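Local coordinates for protein type II restriction enzyme BsoBI (Geobacillus stearothermophilus, PDB 1DC1) that cleaves double-stranded DNA after the first cytosine of 5'-CYCGRG-3', acting as a homodimer that encircles its target, at residues L206-V211 with R263-F268; L236-K242 with P275-G281; Q139-T143 with M199-T203; W254-N258 with E291-Q295. All coordinates share one frame; numbering follows the deposited sequence. Where two conformers were deposited one is given.

Contact 1: residues L206-V211 with R263-F268; sequences LVKKNV and RIRNKF. With nucleotides of chain A.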
# COMPACT_ATOMS: atom_id res chain seq x y z
N LEU D 206 19.57 -2.33 16.65
CA LEU D 206 18.99 -3.27 17.60
C LEU D 206 17.77 -3.95 17.03
O LEU D 206 17.58 -5.14 17.26
CB LEU D 206 18.57 -2.53 18.87
CG LEU D 206 19.37 -2.65 20.16
CD1 LEU D 206 18.43 -2.47 21.33
CD2 LEU D 206 20.10 -4.00 20.21
N VAL D 207 16.90 -3.19 16.35
CA VAL D 207 15.71 -3.79 15.76
C VAL D 207 16.00 -4.30 14.38
O VAL D 207 15.27 -5.16 13.91
CB VAL D 207 14.52 -2.79 15.70
CG1 VAL D 207 14.27 -2.23 17.08
CG2 VAL D 207 14.83 -1.64 14.80
N LYS D 208 17.06 -3.80 13.73
CA LYS D 208 17.43 -4.22 12.37
C LYS D 208 16.30 -3.82 11.41
O LYS D 208 15.93 -4.60 10.51
CB LYS D 208 17.60 -5.76 12.26
CG LYS D 208 18.84 -6.33 12.99
CD LYS D 208 18.68 -7.82 13.35
CE LYS D 208 17.90 -8.05 14.68
NZ LYS D 208 16.44 -8.44 14.50
N LYS D 209 15.74 -2.63 11.65
CA LYS D 209 14.65 -2.09 10.81
C LYS D 209 14.93 -0.60 10.68
O LYS D 209 15.66 -0.00 11.49
CB LYS D 209 13.28 -2.33 11.47
CG LYS D 209 12.85 -3.84 11.66
CD LYS D 209 12.46 -4.47 10.31
CE LYS D 209 12.33 -6.01 10.35
NZ LYS D 209 13.68 -6.73 10.30
N ASN D 210 14.40 -0.04 9.62
CA ASN D 210 14.54 1.38 9.35
C ASN D 210 13.51 2.11 10.21
O ASN D 210 12.44 1.55 10.51
CB ASN D 210 14.31 1.57 7.87
CG ASN D 210 15.42 1.01 7.04
OD1 ASN D 210 16.57 1.41 7.18
ND2 ASN D 210 15.10 0.05 6.19
N VAL D 211 13.84 3.34 10.62
CA VAL D 211 12.94 4.15 11.43
C VAL D 211 12.85 5.53 10.78
O VAL D 211 13.85 6.08 10.35
CB VAL D 211 13.43 4.28 12.90
CG1 VAL D 211 12.38 5.01 13.70
CG2 VAL D 211 13.61 2.84 13.55
N ARG D 263 8.18 -3.42 17.68
CA ARG D 263 9.47 -4.07 17.47
C ARG D 263 10.52 -3.23 18.23
O ARG D 263 11.38 -3.76 18.92
CB ARG D 263 9.83 -4.07 15.97
CG ARG D 263 9.16 -5.21 15.20
CD ARG D 263 9.29 -5.05 13.68
NE ARG D 263 8.80 -6.22 12.91
CZ ARG D 263 8.85 -6.30 11.57
NH1 ARG D 263 9.35 -5.31 10.85
NH2 ARG D 263 8.46 -7.39 10.92
N ILE D 264 10.43 -1.89 18.10
CA ILE D 264 11.36 -0.95 18.73
C ILE D 264 11.37 -1.07 20.25
O ILE D 264 12.43 -1.29 20.86
CB ILE D 264 11.04 0.53 18.34
CG1 ILE D 264 11.46 0.78 16.89
CG2 ILE D 264 11.79 1.50 19.27
CD1 ILE D 264 10.90 2.12 16.26
N ARG D 265 10.19 -0.95 20.84
CA ARG D 265 10.02 -1.05 22.28
C ARG D 265 10.48 -2.38 22.82
O ARG D 265 11.13 -2.41 23.87
CB ARG D 265 8.55 -0.85 22.63
CG ARG D 265 8.20 0.58 22.82
CD ARG D 265 6.73 0.75 23.18
NE ARG D 265 5.77 0.10 22.28
CZ ARG D 265 5.15 -1.04 22.55
NH1 ARG D 265 5.36 -1.68 23.69
NH2 ARG D 265 4.28 -1.54 21.68
N ASN D 266 10.17 -3.46 22.10
CA ASN D 266 10.55 -4.79 22.51
C ASN D 266 12.07 -4.95 22.54
O ASN D 266 12.64 -5.31 23.58
CB ASN D 266 9.92 -5.84 21.57
CG ASN D 266 8.42 -6.11 21.86
OD1 ASN D 266 7.87 -5.67 22.88
ND2 ASN D 266 7.76 -6.83 20.96
N LYS D 267 12.72 -4.65 21.43
CA LYS D 267 14.16 -4.79 21.34
C LYS D 267 14.90 -3.89 22.34
O LYS D 267 15.84 -4.32 23.03
CB LYS D 267 14.59 -4.48 19.92
CG LYS D 267 14.28 -5.61 18.99
CD LYS D 267 14.90 -6.89 19.52
CE LYS D 267 14.75 -8.01 18.53
NZ LYS D 267 16.04 -8.75 18.39
N PHE D 268 14.47 -2.63 22.45
CA PHE D 268 15.16 -1.74 23.37
C PHE D 268 14.98 -2.18 24.85
O PHE D 268 15.94 -2.16 25.61
CB PHE D 268 14.71 -0.25 23.18
CG PHE D 268 15.52 0.51 22.13
CD1 PHE D 268 15.22 0.38 20.76
CD2 PHE D 268 16.67 1.23 22.50
CE1 PHE D 268 16.06 0.95 19.76
CE2 PHE D 268 17.52 1.80 21.52
CZ PHE D 268 17.22 1.66 20.14
P DC A 5 11.30 -1.48 7.73
OP1 DC A 5 12.69 -1.69 8.22
OP2 DC A 5 10.18 -1.72 8.64
O5' DC A 5 11.26 0.04 7.29
C5' DC A 5 10.10 0.60 6.68
C4' DC A 5 10.51 1.59 5.62
O4' DC A 5 11.04 0.90 4.47
C3' DC A 5 9.35 2.40 5.06
O3' DC A 5 9.06 3.50 5.90
C2' DC A 5 9.85 2.82 3.70
C1' DC A 5 10.62 1.58 3.29
N1 DC A 5 9.87 0.63 2.42
C2 DC A 5 9.68 1.00 1.07
O2 DC A 5 10.08 2.15 0.70
N3 DC A 5 9.07 0.13 0.23
C4 DC A 5 8.66 -1.07 0.68
N4 DC A 5 8.10 -1.91 -0.19
C5 DC A 5 8.82 -1.46 2.04
C6 DC A 5 9.41 -0.58 2.88
P DA A 4 13.78 -7.22 6.38
OP1 DA A 4 13.96 -7.22 7.89
OP2 DA A 4 12.95 -8.30 5.72
O5' DA A 4 13.16 -5.81 6.00
C5' DA A 4 13.78 -4.60 6.43
C4' DA A 4 13.05 -3.41 5.85
O4' DA A 4 13.32 -3.35 4.43
C3' DA A 4 11.53 -3.48 6.01
O3' DA A 4 10.97 -2.22 6.35
C2' DA A 4 11.05 -3.71 4.58
C1' DA A 4 12.13 -2.97 3.82
N9 DA A 4 12.25 -3.23 2.40
C8 DA A 4 12.13 -4.43 1.77
N7 DA A 4 12.13 -4.32 0.47
C5 DA A 4 12.29 -2.96 0.24
C6 DA A 4 12.36 -2.19 -0.96
N6 DA A 4 12.23 -2.73 -2.17
N1 DA A 4 12.56 -0.86 -0.86
C2 DA A 4 12.67 -0.34 0.37
N3 DA A 4 12.61 -0.95 1.56
C4 DA A 4 12.41 -2.28 1.42
O HOH W 1 18.45 -7.15 19.28
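Lys209 sets its CG beside its backbone N (chi1 -63°), and bends at chi2 and chi4 fold the chain over one face of the Arg263 guanidinium. Arg263 reaches out from its helix with a fully extended chain. Lys209 CE lies 3.1 Å from Arg263 NH1. The two cations serve different anions. Lys209 NZ donates to OP1 of DA4 of chain A; the modelled separation is very short and its exact length doubtful. It also donates to Lys208 O at 3.1 Å, from above the carbonyl plane. Arg263 has OP2 of DC5 of chain A at its edge and salt bridges to Glu291 and Asp251 of the second subunit. Asn210 N holds OP1 of DC5 at 2.8 Å. An alanine in place of Lys209 would probably leave the DA4 phosphate without its amine and uncover a guanidinium face. Farther along, Val207 CG1 packs 3.6 Å from Lys267 CB. Leu206 CD1 stands 4.1 Å above the centre of the Phe268 ring, a CH-pi contact. Val211 and Ile264 meet tip to tip. The short hairpin of strands 202-204 and 209-211, with a G1 bulge at Lys208 and Lys209, thus lies against helix 247-270. Strand 235-242 packs on Val211 and Ile264 through Leu238 and Glu240.

Contact 2: residues L236-K242 with P275-G281; sequences LLLGELK and PKTIFIG. With nucleotides of chain A.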
# COMPACT_ATOMS: atom_id res chain seq x y z
N LEU D 236 17.56 8.68 21.98
CA LEU D 236 16.62 9.37 22.89
C LEU D 236 15.17 9.17 22.45
O LEU D 236 14.29 9.04 23.28
CB LEU D 236 16.87 10.89 22.93
CG LEU D 236 18.17 11.38 23.58
CD1 LEU D 236 18.32 12.86 23.39
CD2 LEU D 236 18.15 11.02 25.07
N LEU D 237 14.94 9.17 21.14
CA LEU D 237 13.60 9.05 20.60
C LEU D 237 13.59 8.37 19.25
O LEU D 237 14.53 8.55 18.47
CB LEU D 237 12.96 10.46 20.49
CG LEU D 237 11.60 10.67 19.79
CD1 LEU D 237 10.95 11.87 20.41
CD2 LEU D 237 11.76 10.87 18.26
N LEU D 238 12.54 7.57 18.99
CA LEU D 238 12.32 6.91 17.69
C LEU D 238 10.85 7.18 17.34
O LEU D 238 9.98 7.13 18.21
CB LEU D 238 12.62 5.42 17.74
CG LEU D 238 14.07 5.20 18.23
CD1 LEU D 238 14.06 4.64 19.63
CD2 LEU D 238 14.79 4.31 17.31
N GLY D 239 10.59 7.52 16.09
CA GLY D 239 9.22 7.82 15.75
C GLY D 239 8.88 7.49 14.32
O GLY D 239 9.76 7.38 13.47
N GLU D 240 7.59 7.33 14.07
CA GLU D 240 7.07 7.02 12.74
C GLU D 240 6.36 8.28 12.28
O GLU D 240 5.73 8.96 13.08
CB GLU D 240 6.09 5.84 12.78
CG GLU D 240 6.59 4.46 12.25
CD GLU D 240 8.12 4.20 12.35
OE1 GLU D 240 8.88 4.84 11.59
OE2 GLU D 240 8.57 3.32 13.15
N LEU D 241 6.46 8.59 11.00
CA LEU D 241 5.84 9.80 10.43
C LEU D 241 5.12 9.39 9.16
O LEU D 241 5.77 8.93 8.24
CB LEU D 241 6.94 10.84 10.09
CG LEU D 241 6.65 12.09 9.23
CD1 LEU D 241 5.58 12.95 9.91
CD2 LEU D 241 7.94 12.94 9.05
N LYS D 242 3.79 9.53 9.14
CA LYS D 242 2.95 9.15 7.98
C LYS D 242 2.37 10.42 7.34
O LYS D 242 1.57 11.12 7.96
CB LYS D 242 1.84 8.22 8.43
CG LYS D 242 2.33 7.23 9.48
CD LYS D 242 2.40 5.84 8.94
CE LYS D 242 3.37 5.74 7.84
NZ LYS D 242 4.64 5.20 8.39
N PRO D 275 13.75 4.27 25.07
CA PRO D 275 13.74 5.52 24.28
C PRO D 275 12.28 6.04 24.17
O PRO D 275 11.30 5.26 24.32
CB PRO D 275 14.27 5.09 22.92
CG PRO D 275 14.01 3.61 22.84
CD PRO D 275 14.24 3.13 24.28
N LYS D 276 12.11 7.34 23.96
CA LYS D 276 10.76 7.88 23.78
C LYS D 276 10.28 7.43 22.41
O LYS D 276 11.09 7.16 21.53
CB LYS D 276 10.75 9.42 23.80
CG LYS D 276 11.14 10.04 25.15
CD LYS D 276 11.26 11.54 24.97
CE LYS D 276 11.66 12.22 26.25
NZ LYS D 276 12.06 11.27 27.31
N THR D 277 8.97 7.33 22.22
CA THR D 277 8.44 6.93 20.92
C THR D 277 7.32 7.89 20.52
O THR D 277 6.58 8.38 21.37
CB THR D 277 7.88 5.47 20.88
OG1 THR D 277 6.87 5.34 21.87
CG2 THR D 277 9.02 4.42 21.08
N ILE D 278 7.23 8.20 19.23
CA ILE D 278 6.18 9.11 18.77
C ILE D 278 5.57 8.61 17.45
O ILE D 278 6.18 7.84 16.71
CB ILE D 278 6.69 10.63 18.58
CG1 ILE D 278 7.67 10.75 17.40
CG2 ILE D 278 7.30 11.17 19.87
CD1 ILE D 278 8.13 12.19 17.12
N PHE D 279 4.34 9.05 17.20
CA PHE D 279 3.62 8.78 15.97
C PHE D 279 3.04 10.10 15.49
O PHE D 279 2.32 10.77 16.23
CB PHE D 279 2.47 7.80 16.15
CG PHE D 279 1.73 7.56 14.88
CD1 PHE D 279 2.23 6.68 13.93
CD2 PHE D 279 0.57 8.29 14.58
CE1 PHE D 279 1.61 6.52 12.68
CE2 PHE D 279 -0.07 8.13 13.31
CZ PHE D 279 0.45 7.25 12.38
N ILE D 280 3.35 10.48 14.25
CA ILE D 280 2.82 11.71 13.66
C ILE D 280 2.16 11.26 12.37
O ILE D 280 2.76 10.57 11.58
CB ILE D 280 3.96 12.71 13.31
CG1 ILE D 280 4.75 13.05 14.58
CG2 ILE D 280 3.40 13.95 12.62
CD1 ILE D 280 6.10 13.75 14.27
N GLY D 281 0.90 11.65 12.17
CA GLY D 281 0.22 11.25 10.96
C GLY D 281 -0.68 12.34 10.39
O GLY D 281 -1.29 13.06 11.15
P DC A 7 4.28 8.01 3.79
OP1 DC A 7 4.09 9.42 4.16
OP2 DC A 7 4.16 6.94 4.83
O5' DC A 7 3.25 7.63 2.65
C5' DC A 7 3.13 8.44 1.45
C4' DC A 7 2.07 7.85 0.54
O4' DC A 7 2.42 6.50 0.09
C3' DC A 7 0.66 7.76 1.15
O3' DC A 7 -0.28 8.12 0.17
C2' DC A 7 0.48 6.28 1.39
C1' DC A 7 1.31 5.64 0.29
N1 DC A 7 1.78 4.30 0.67
C2 DC A 7 1.53 3.20 -0.21
O2 DC A 7 1.12 3.43 -1.37
N3 DC A 7 1.77 1.93 0.23
C4 DC A 7 2.32 1.74 1.44
N4 DC A 7 2.52 0.48 1.84
C5 DC A 7 2.68 2.84 2.30
C6 DC A 7 2.40 4.08 1.88
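Six backbone hydrogen bonds join strands 236-242 and 276-281 as a parallel pair, the two strands of a beta-alpha-beta crossover through helix 247-270. The ladder runs from Lys276 N to Leu236 O (2.8 Å) to Lys242 N to Ile280 O (2.8 Å), and the last bond is nearly straight at 171°. The pair belongs to the central mixed sheet of the PD-(D/E)XK nuclease fold. Glu240 and Lys242 are predicted, with Asp212, to form the magnesium site. Glu240 OE1 accepts from the backbone N of Asp212. Lys242 NZ makes a salt bridge to a DNA phosphate, and Lys242 CE lies 3.3 Å from OP2 of DC7 of chain A. Lys242 crosses Phe279 at about a right angle, with Lys242 CG 3.4 Å from Phe279 CE1. Phe279 holds its ring there with CG anti to the backbone N (chi1 178°). On the face of Leu237, Ile278 and Ile280, Leu241 CD1 meets Ile280 CG2 at 3.6 Å. Ile278 CG1 sits directly against Gly239 CA, where a side chain would clash. Trp319 and Leu316 of helix 310-321 cover part of this face. At the start of the pair Leu238 CD1 presses on Pro275 CB at 3.3 Å, tighter than usual carbon contact.

Contact 3: residues Q139-T143 with M199-T203; sequences QQKLT and MYNIT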
# COMPACT_ATOMS: atom_id res chain seq x y z
N GLN D 139 8.20 14.62 5.34
CA GLN D 139 9.43 14.77 6.08
C GLN D 139 9.84 16.24 6.01
O GLN D 139 10.27 16.80 7.01
CB GLN D 139 10.55 13.88 5.50
CG GLN D 139 12.01 14.26 5.90
CD GLN D 139 13.10 13.33 5.29
OE1 GLN D 139 12.83 12.20 4.90
NE2 GLN D 139 14.34 13.84 5.22
N GLN D 140 9.74 16.87 4.83
CA GLN D 140 10.12 18.28 4.70
C GLN D 140 9.30 19.22 5.59
O GLN D 140 9.84 20.22 6.12
CB GLN D 140 10.03 18.72 3.25
CG GLN D 140 11.10 18.04 2.40
CD GLN D 140 10.87 18.30 0.93
OE1 GLN D 140 10.16 19.23 0.56
NE2 GLN D 140 11.47 17.48 0.09
N LYS D 141 8.01 18.90 5.74
CA LYS D 141 7.11 19.70 6.56
C LYS D 141 7.53 19.63 8.03
O LYS D 141 7.54 20.66 8.71
CB LYS D 141 5.70 19.17 6.42
CG LYS D 141 4.74 19.95 7.27
CD LYS D 141 3.35 19.69 6.80
CE LYS D 141 2.36 20.45 7.66
NZ LYS D 141 0.99 20.21 7.16
N LEU D 142 7.87 18.43 8.50
CA LEU D 142 8.29 18.29 9.88
C LEU D 142 9.62 19.02 10.10
O LEU D 142 9.80 19.68 11.12
CB LEU D 142 8.45 16.83 10.26
CG LEU D 142 8.75 16.67 11.76
CD1 LEU D 142 7.50 17.05 12.54
CD2 LEU D 142 9.19 15.24 12.11
N THR D 143 10.55 18.91 9.16
CA THR D 143 11.84 19.59 9.30
C THR D 143 11.64 21.12 9.34
O THR D 143 12.28 21.82 10.12
CB THR D 143 12.80 19.25 8.13
OG1 THR D 143 13.18 17.88 8.21
CG2 THR D 143 14.07 20.05 8.23
N MET D 199 17.87 12.54 12.82
CA MET D 199 18.15 11.99 11.50
C MET D 199 16.88 11.31 11.01
O MET D 199 16.12 10.78 11.80
CB MET D 199 19.23 10.91 11.58
CG MET D 199 20.59 11.40 12.02
SD MET D 199 21.59 12.04 10.71
CE MET D 199 21.72 10.71 9.50
N TYR D 200 16.67 11.31 9.71
CA TYR D 200 15.52 10.65 9.13
C TYR D 200 15.90 9.33 8.43
O TYR D 200 16.99 9.21 7.88
CB TYR D 200 14.86 11.58 8.12
CG TYR D 200 14.22 12.78 8.75
CD1 TYR D 200 12.97 12.67 9.38
CD2 TYR D 200 14.80 14.06 8.65
CE1 TYR D 200 12.31 13.78 9.87
CE2 TYR D 200 14.13 15.19 9.14
CZ TYR D 200 12.88 15.02 9.75
OH TYR D 200 12.12 16.10 10.16
N ASN D 201 15.02 8.35 8.47
CA ASN D 201 15.22 7.11 7.77
C ASN D 201 16.56 6.43 7.97
O ASN D 201 17.35 6.22 7.05
CB ASN D 201 14.95 7.39 6.28
CG ASN D 201 13.61 8.07 6.07
OD1 ASN D 201 12.55 7.60 6.53
ND2 ASN D 201 13.64 9.19 5.37
N ILE D 202 16.78 6.03 9.19
CA ILE D 202 17.99 5.42 9.64
C ILE D 202 17.73 3.97 9.98
O ILE D 202 16.70 3.63 10.57
CB ILE D 202 18.41 6.14 10.97
CG1 ILE D 202 18.90 7.54 10.69
CG2 ILE D 202 19.51 5.43 11.67
CD1 ILE D 202 19.37 7.73 9.31
N THR D 203 18.69 3.10 9.64
CA THR D 203 18.57 1.70 10.02
C THR D 203 18.96 1.64 11.49
O THR D 203 20.03 2.11 11.86
CB THR D 203 19.53 0.81 9.27
OG1 THR D 203 19.23 0.86 7.88
CG2 THR D 203 19.38 -0.66 9.79
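The Gln139 side chain lies flat over one face of the Tyr200 ring, its amide stacked with the ring planes only 20° apart. Gln139 CG stands 3.7 Å from the ring centroid, almost on the ring normal, and makes a CH-pi contact. Gln139 swings CG anti to its backbone N (chi1 162°) and then runs extended, which carries the amide from the ring centre toward Tyr200 CB. Gln139 NE2 comes 3.5 Å from Tyr200 CD2. The same amide nitrogen donates to Ala184 O, and this bond helps fix the rotation of the amide. Gln139 OE1 accepts a weak hydrogen bond from Asn201 ND2 at 3.2 Å, with the two amide planes turned 53° apart. The far end of the ring is held by its hydroxyl. Tyr200 OH donates to Thr143 OG1 at 2.8 Å, one helical turn beyond Gln139. Leu142 CD2 comes in at the ring edge, 4.1 Å from Tyr200 CE1. A leucine replacing Tyr200 would probably leave Thr143 OG1 without its donor and the Gln139 amide without a flat surface to lie on. Strand 213-217 adds Ile213, which touches both Tyr200 and Leu142. The chain turns a corner at Tyr200 and Asn201, passing from strand 194-199 of the large sheet into strand 202-204 of the hairpin. Asn201 and Ile202 form a G1 beta bulge opposite Val211. The ring and amide contacts pack this corner on the long helix 110-152, and the Asn201 side chain lies about 4 Å from that of Asp212, a predicted magnesium ligand of the PD-(D/E)XK site.

Contact 4: residues W254-N258 with E291-Q295; sequences WKTAN and EIWDQ. With nucleotides of chain B.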
# COMPACT_ATOMS: atom_id res chain seq x y z
N TRP D 254 -1.31 2.86 10.05
CA TRP D 254 -1.18 2.97 11.50
C TRP D 254 -0.93 1.51 12.02
O TRP D 254 -0.08 1.32 12.87
CB TRP D 254 -2.45 3.56 12.12
CG TRP D 254 -2.62 3.17 13.57
CD1 TRP D 254 -3.62 2.42 14.10
CD2 TRP D 254 -1.74 3.50 14.68
NE1 TRP D 254 -3.44 2.27 15.46
CE2 TRP D 254 -2.29 2.92 15.84
CE3 TRP D 254 -0.53 4.23 14.80
CZ2 TRP D 254 -1.69 3.04 17.12
CZ3 TRP D 254 0.08 4.36 16.09
CH2 TRP D 254 -0.51 3.77 17.23
N LYS D 255 -1.67 0.50 11.51
CA LYS D 255 -1.47 -0.91 11.93
C LYS D 255 0.01 -1.27 11.66
O LYS D 255 0.67 -1.90 12.47
CB LYS D 255 -2.36 -1.84 11.12
CG LYS D 255 -3.78 -1.95 11.66
CD LYS D 255 -4.58 -3.01 10.88
CE LYS D 255 -4.86 -2.63 9.44
NZ LYS D 255 -6.20 -2.02 9.32
N THR D 256 0.53 -0.86 10.50
CA THR D 256 1.94 -1.11 10.13
C THR D 256 2.91 -0.45 11.13
O THR D 256 3.81 -1.10 11.68
CB THR D 256 2.22 -0.59 8.69
OG1 THR D 256 1.19 -1.05 7.80
CG2 THR D 256 3.54 -1.05 8.21
N ALA D 257 2.70 0.84 11.39
CA ALA D 257 3.53 1.64 12.30
C ALA D 257 3.48 1.12 13.72
O ALA D 257 4.49 1.13 14.41
CB ALA D 257 3.12 3.11 12.28
N ASN D 258 2.33 0.65 14.15
CA ASN D 258 2.25 0.15 15.47
C ASN D 258 3.11 -1.10 15.63
O ASN D 258 3.72 -1.26 16.68
CB ASN D 258 0.81 -0.09 15.83
CG ASN D 258 0.69 -0.62 17.23
OD1 ASN D 258 0.93 0.10 18.18
ND2 ASN D 258 0.35 -1.89 17.35
N GLU D 291 -6.84 4.40 19.84
CA GLU D 291 -5.70 3.58 20.21
C GLU D 291 -4.46 4.42 20.54
O GLU D 291 -3.69 4.09 21.46
CB GLU D 291 -5.38 2.61 19.08
CG GLU D 291 -6.38 1.50 19.01
CD GLU D 291 -6.11 0.59 17.86
OE1 GLU D 291 -5.38 1.04 16.96
OE2 GLU D 291 -6.62 -0.56 17.85
N ILE D 292 -4.22 5.49 19.77
CA ILE D 292 -3.07 6.38 20.02
C ILE D 292 -3.25 7.02 21.40
O ILE D 292 -2.32 7.05 22.18
CB ILE D 292 -2.93 7.49 18.95
CG1 ILE D 292 -2.54 6.86 17.61
CG2 ILE D 292 -1.87 8.57 19.41
CD1 ILE D 292 -2.82 7.72 16.42
N TRP D 293 -4.45 7.53 21.67
CA TRP D 293 -4.76 8.14 22.95
C TRP D 293 -4.53 7.14 24.09
O TRP D 293 -3.90 7.47 25.11
CB TRP D 293 -6.18 8.61 22.92
CG TRP D 293 -6.60 9.24 24.16
CD1 TRP D 293 -7.22 8.64 25.20
CD2 TRP D 293 -6.47 10.61 24.49
NE1 TRP D 293 -7.49 9.55 26.18
CE2 TRP D 293 -7.04 10.78 25.77
CE3 TRP D 293 -5.93 11.72 23.83
CZ2 TRP D 293 -7.09 12.02 26.41
CZ3 TRP D 293 -5.96 12.95 24.46
CH2 TRP D 293 -6.54 13.09 25.74
N ASP D 294 -5.02 5.92 23.95
CA ASP D 294 -4.81 4.92 24.98
C ASP D 294 -3.31 4.70 25.24
O ASP D 294 -2.88 4.53 26.38
CB ASP D 294 -5.45 3.60 24.58
CG ASP D 294 -6.94 3.65 24.69
OD1 ASP D 294 -7.42 4.67 25.25
OD2 ASP D 294 -7.62 2.70 24.23
N GLN D 295 -2.53 4.65 24.16
CA GLN D 295 -1.07 4.43 24.26
C GLN D 295 -0.37 5.63 24.90
O GLN D 295 0.63 5.45 25.60
CB GLN D 295 -0.48 4.14 22.87
CG GLN D 295 -0.89 2.77 22.35
CD GLN D 295 -0.08 2.34 21.15
OE1 GLN D 295 1.02 2.81 20.96
NE2 GLN D 295 -0.62 1.45 20.33
P DC B 5 -9.71 -3.56 8.99
OP1 DC B 5 -10.99 -3.63 9.76
OP2 DC B 5 -8.43 -3.88 9.67
O5' DC B 5 -9.88 -4.55 7.76
C5' DC B 5 -8.84 -4.68 6.79
C4' DC B 5 -9.44 -5.05 5.45
O4' DC B 5 -10.17 -3.93 4.93
C3' DC B 5 -8.40 -5.36 4.37
O3' DC B 5 -8.02 -6.72 4.44
C2' DC B 5 -9.14 -5.05 3.09
C1' DC B 5 -9.97 -3.86 3.51
N1 DC B 5 -9.37 -2.55 3.18
C2 DC B 5 -9.46 -2.12 1.84
O2 DC B 5 -9.96 -2.90 0.99
N3 DC B 5 -8.98 -0.89 1.51
C4 DC B 5 -8.39 -0.12 2.43
N4 DC B 5 -7.91 1.07 2.03
C5 DC B 5 -8.27 -0.54 3.80
C6 DC B 5 -8.77 -1.75 4.12
O HOH W 2 2.78 2.24 19.01
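Trp254 reaches across to helix 291-295 from a CB that points toward it. Its CG is anti to the backbone N (chi1 156°), which places the indole between the two helices. Trp254 CD1 passes 3.6 Å from Glu291 OE1. Next along the ring, Trp254 NE1 donates to Glu291 OE1 at 2.7 Å. The bond is nearly straight (168°), lies in the ring plane and meets OE1 nearly along its C-O axis. Around the six-membered ring, Gln295 NE2 lies at the ring edge, 3.7 Å from Trp254 CZ2. The outermost atom, Trp254 CH2, lies 3.7 Å from Ile292 CG1, which sits over one face in a CH-pi contact. Asn258 CB packs over the opposite face, so the ring is sandwiched. Trp254 also meets Phe279 of strand 276-281 edge-to-face. Helices 247-270 and 286-298 are the successive crossovers of two beta-alpha-beta units, on one side of the parallel part of the sheet. Their axes here run roughly parallel, 25° apart, but 13.0 Å from each other, and long side chains span the distance. Glu291 has a second partner: its OE2 makes a salt bridge to Arg263 of the second subunit. Helix 247-270 lies at the dimer interface, where Thr256 bonds Thr256 of that subunit. On its DNA side Lys255 NZ donates to OP2 of DC5 of chain B at 2.9 Å. Lys255 also pairs with Asp251. Asn258, one turn on from Trp254, accepts at OD1 from Gln295 NE2 at 3.0 Å, the donor lying above the carbonyl plane. A water donates to both Asn258 OD1 and Gln295 OE1, closing a small ring of bonds.

How the contacts relate
Contact 2 is the hub. Its strands carry Glu240 and Lys242 of the predicted magnesium site, and each of the other contacts touches it. Contact 1 lies about 12 Å away between centres, and Phe268 CG meets Pro275 CG at 3.5 Å. Contact 3 packs on the other face of the sheet, with Leu241 CD2 3.8 Å from Gln139 CA. Contact 4 lies about 11 Å off between centres, and Ala257 CB is 3.7 Å from Glu240 CG. Contacts 1 and 4 share helix 247-270 and both face the second subunit. Contacts 1 and 3 meet in the hairpin, where Val211 N is 2.9 Å from Ile202 O. Contacts 3 and 4 are about 20 Å apart between centres and do not touch.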